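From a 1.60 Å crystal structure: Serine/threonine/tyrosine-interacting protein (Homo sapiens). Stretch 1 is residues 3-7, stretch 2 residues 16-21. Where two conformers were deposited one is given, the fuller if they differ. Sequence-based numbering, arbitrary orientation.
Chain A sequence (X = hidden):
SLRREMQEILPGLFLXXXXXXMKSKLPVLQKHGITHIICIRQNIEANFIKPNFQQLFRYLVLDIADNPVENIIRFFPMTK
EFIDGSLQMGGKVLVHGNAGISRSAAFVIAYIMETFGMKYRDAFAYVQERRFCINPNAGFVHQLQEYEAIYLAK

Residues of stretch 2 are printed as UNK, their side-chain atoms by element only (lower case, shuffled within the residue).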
ATOM      1  N   ARG A   3      15.296   1.850   0.582  1.00 19.87           N
ATOM      2  CA  ARG A   3      14.509   0.957   1.514  1.00 20.24           C
ATOM      3  C   ARG A   3      13.818   1.721   2.649  1.00 20.58           C
ATOM      4  O   ARG A   3      12.696   1.357   3.033  1.00 19.26           O
ATOM      5  CB  ARG A   3      15.407  -0.191   2.045  1.00 20.36           C
ATOM      6  CG  ARG A   3      15.069  -0.752   3.457  1.00 19.73           C
ATOM      7  CD  ARG A   3      13.857  -1.682   3.457  1.00 21.87           C
ATOM      8  NE  ARG A   3      13.603  -2.192   4.798  1.00 21.06           N
ATOM      9  CZ  ARG A   3      12.966  -1.521   5.758  1.00 21.68           C
ATOM     10  NH1 ARG A   3      12.821  -2.082   6.964  1.00 21.11           N
ATOM     11  NH2 ARG A   3      12.476  -0.296   5.525  1.00 21.23           N
ATOM     12  N   ARG A   4      14.450   2.787   3.152  1.00 21.02           N
ATOM     13  CA  ARG A   4      13.846   3.606   4.221  1.00 21.83           C
ATOM     14  C   ARG A   4      13.132   4.877   3.715  1.00 22.80           C
ATOM     15  O   ARG A   4      12.817   5.776   4.495  1.00 23.68           O
ATOM     16  CB  ARG A   4      14.873   3.924   5.323  1.00 22.41           C
ATOM     17  CG  ARG A   4      15.454   2.658   5.986  1.00 22.14           C
ATOM     18  CD  ARG A   4      16.237   2.945   7.272  1.00 23.43           C
ATOM     19  NE  ARG A   4      15.366   3.210   8.419  1.00 25.25           N
ATOM     20  CZ  ARG A   4      14.828   2.255   9.185  1.00 25.28           C
ATOM     21  NH1 ARG A   4      15.071   0.970   8.941  1.00 25.42           N
ATOM     22  NH2 ARG A   4      14.040   2.586  10.198  1.00 23.92           N
ATOM     23  N   GLU A   5      12.872   4.927   2.412  1.00 22.13           N
ATOM     24  CA  GLU A   5      12.144   6.024   1.780  1.00 22.35           C
ATOM     25  C   GLU A   5      11.015   5.501   0.893  1.00 21.03           C
ATOM     26  O   GLU A   5      10.979   4.313   0.547  1.00 20.07           O
ATOM     27  CB  GLU A   5      13.086   6.929   0.965  1.00 22.72           C
ATOM     28  CG  GLU A   5      13.791   6.257  -0.207  1.00 24.34           C
ATOM     29  CD  GLU A   5      14.845   7.154  -0.875  1.00 24.98           C
ATOM     30  OE1 GLU A   5      15.171   8.217  -0.317  1.00 30.40           O
ATOM     31  OE2 GLU A   5      15.313   6.808  -1.985  1.00 31.42           O
ATOM     32  N   MET A   6      10.096   6.400   0.547  1.00 19.78           N
ATOM     33  CA  MET A   6       8.957   6.060  -0.329  1.00 17.77           C
ATOM     34  C   MET A   6       9.299   6.278  -1.811  1.00 19.14           C
ATOM     35  O   MET A   6      10.068   7.197  -2.157  1.00 20.32           O
ATOM     36  CB  MET A   6       7.688   6.851   0.070  1.00 19.28           C
ATOM     37  CG  MET A   6       7.678   8.358  -0.260  1.00 18.01           C
ATOM     38  SD  MET A   6       6.151   9.289   0.123  1.00 13.07           S
ATOM     39  CE  MET A   6       6.555  10.907  -0.593  1.00 19.38           C
ATOM     40  N   GLN A   7       8.732   5.422  -2.671  1.00 17.63           N
ATOM     41  CA  GLN A   7       8.863   5.567  -4.113  1.00 17.68           C
ATOM     42  C   GLN A   7       7.506   5.787  -4.764  1.00 18.05           C
ATOM     43  O   GLN A   7       6.532   5.174  -4.351  1.00 17.00           O
ATOM     44  CB  GLN A   7       9.503   4.323  -4.715  1.00 17.38           C
ATOM     45  CG  GLN A   7      11.004   4.249  -4.425  1.00 18.39           C
ATOM     46  CD  GLN A   7      11.271   3.568  -3.109  1.00 19.85           C
ATOM     47  OE1 GLN A   7      10.650   2.559  -2.814  1.00 20.00           O
ATOM     48  NE2 GLN A   7      12.204   4.096  -2.325  1.00 19.45           N
ATOM     49  N   UNK A  16       5.960   2.851   0.644  1.00 13.78           N
ATOM     50  CA  UNK A  16       7.087   3.156   1.533  1.00 13.85           C
ATOM     51  C   UNK A  16       7.057   2.327   2.804  1.00 13.94           C
ATOM     52  O   UNK A  16       6.090   1.628   3.049  1.00 13.80           O
ATOM     53  N   UNK A  17       8.128   2.411   3.610  1.00 13.90           N
ATOM     54  CA  UNK A  17       8.194   1.850   4.949  1.00 13.88           C
ATOM     55  C   UNK A  17       7.493   2.824   5.915  1.00 14.06           C
ATOM     56  O   UNK A  17       7.095   3.926   5.525  1.00 13.51           O
ATOM     57  c   UNK A  17       9.703   1.815   5.232  1.00 14.29           C
ATOM     58  c   UNK A  17      10.211   3.072   4.517  1.00 14.28           C
ATOM     59  c   UNK A  17       9.363   3.152   3.259  1.00 14.39           C
ATOM     60  N   UNK A  18       7.382   2.469   7.184  1.00 13.91           N
ATOM     61  CA  UNK A  18       6.716   3.370   8.095  1.00 14.53           C
ATOM     62  C   UNK A  18       7.443   4.730   8.222  1.00 14.46           C
ATOM     63  O   UNK A  18       6.814   5.768   8.510  1.00 15.37           O
ATOM     64  o   UNK A  18      11.228   3.029  12.615  1.00 18.00           O
ATOM     65  c   UNK A  18       6.515   2.695   9.458  1.00 14.34           C
ATOM     66  c   UNK A  18       7.760   2.762  10.312  1.00 14.79           C
ATOM     67  c   UNK A  18       8.008   3.874  11.114  1.00 14.32           C
ATOM     68  c   UNK A  18      10.091   2.924  11.848  1.00 15.63           C
ATOM     69  c   UNK A  18       8.701   1.738  10.282  1.00 13.92           C
ATOM     70  c   UNK A  18       9.173   3.945  11.883  1.00 14.45           C
ATOM     71  c   UNK A  18       9.873   1.795  11.064  1.00 15.89           C
ATOM     72  N   UNK A  19       8.767   4.717   8.022  1.00 15.07           N
ATOM     73  CA  UNK A  19       9.570   5.927   8.228  0.50 15.76           C
ATOM     74  C   UNK A  19       9.145   7.055   7.293  1.00 16.15           C
ATOM     75  O   UNK A  19       9.406   8.220   7.578  1.00 16.90           O
ATOM     76  o   UNK A  19      11.586   5.801   6.813  0.50 17.70           O
ATOM     77  c   UNK A  19      11.079   5.624   8.124  0.50 15.54           C
ATOM     78  N   UNK A  20       8.462   6.719   6.202  1.00 15.96           N
ATOM     79  CA  UNK A  20       8.036   7.768   5.257  1.00 16.38           C
ATOM     80  C   UNK A  20       6.882   8.651   5.730  1.00 17.16           C
ATOM     81  O   UNK A  20       6.602   9.685   5.121  1.00 17.66           O
ATOM     82  o   UNK A  20       6.701   6.258   3.885  1.00 17.07           O
ATOM     83  c   UNK A  20       7.753   7.183   3.870  1.00 16.61           C
ATOM     84  N   UNK A  21       6.208   8.257   6.808  1.00 17.47           N
ATOM     85  CA  UNK A  21       5.063   9.003   7.284  1.00 18.35           C
ATOM     86  C   UNK A  21       5.232   9.462   8.745  1.00 18.81           C
ATOM     87  O   UNK A  21       4.255   9.761   9.425  1.00 18.69           O
ATOM     88  c   UNK A  21       3.778   8.185   7.082  1.00 18.89           C
TER
HETATM   89  O   HOH W   1      12.560   5.008  11.126  1.00 27.85           O

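Position 16 carries no atoms beyond its backbone, and its CA lies 3.9 Å from the CA of Met 6; it is Gly 16. The absence is structural: an ideal CB would fall 2.9 Å from Met 6 CB, a clash. It would also clash, at 2.6 Å, with the side-chain oxygen of position 20. The missing CB leaves room for the two backbones to pass at this distance.

At position 17, three carbons close a ring onto the backbone N, and ring carbons lie 3.4 Å from Arg 3 O and from Glu 5 O. This is Pro 17. Its ring pushes into the backbone of stretch 1: CG is the atom near Arg 3 O and lies 3.5 Å from Arg 4 C, while CD is the one near Glu 5 O. Arg 3 starts with its CA-to-CB bond pointing away, yet its end comes back, bringing NH2 to 3.5 Å from Pro 17 CB.

Position 18 has one carbon, then a six-carbon ring bearing one oxygen, which lies 3.7 Å from Arg 4 NH2: Tyr 18. Its CA-to-CB bond points sideways, but the ring reaches out until OH stands at the edge of the Arg 4 guanidinium. Water 1 bridges the two from one side, accepting a hydrogen bond from Arg 4 NH2 at 3.0 Å and hydrogen bonding to Tyr 18 OH at 2.8 Å.

Position 19 bears one carbon and one oxygen, the latter close to Arg 4 O; it is Ser 19. The separation from OG to Arg 4 O is 2.6 Å, but the angle is poor for a hydrogen bond, and chi1, at 92°, sits between wells in the conformer given.

Position 20 again has one carbon and one oxygen, and its CB lies 3.8 Å from Met 6 CB. This is Ser 20, whose hydroxyl turns back on its own stretch: OG donates to Pro 17 O at 2.9 Å, beside the backbone hydrogen bond from Ser 20 N to Pro 17 O at 3.2 Å.

Position 21 has a single carbon, too far from stretch 1 to touch it: Ala 21. Its N donates a hydrogen bond to Tyr 18 O at 3.1 Å, continuing the turn.

The contact buries 335 Å², both sides summed, without a direct hydrogen bond across it. Close packing of a glycine and a proline against the other backbone does much of the work, and a water joins the two long side chains near the outside. The rule is economy: the missing side chain at Gly 16 permits the approach, while a short 3-10 segment, with the hydroxyl of Ser 20 hydrogen-bonded to Pro 17 O, holds the turn.

Stretch 2 (16-21) GPYSSA
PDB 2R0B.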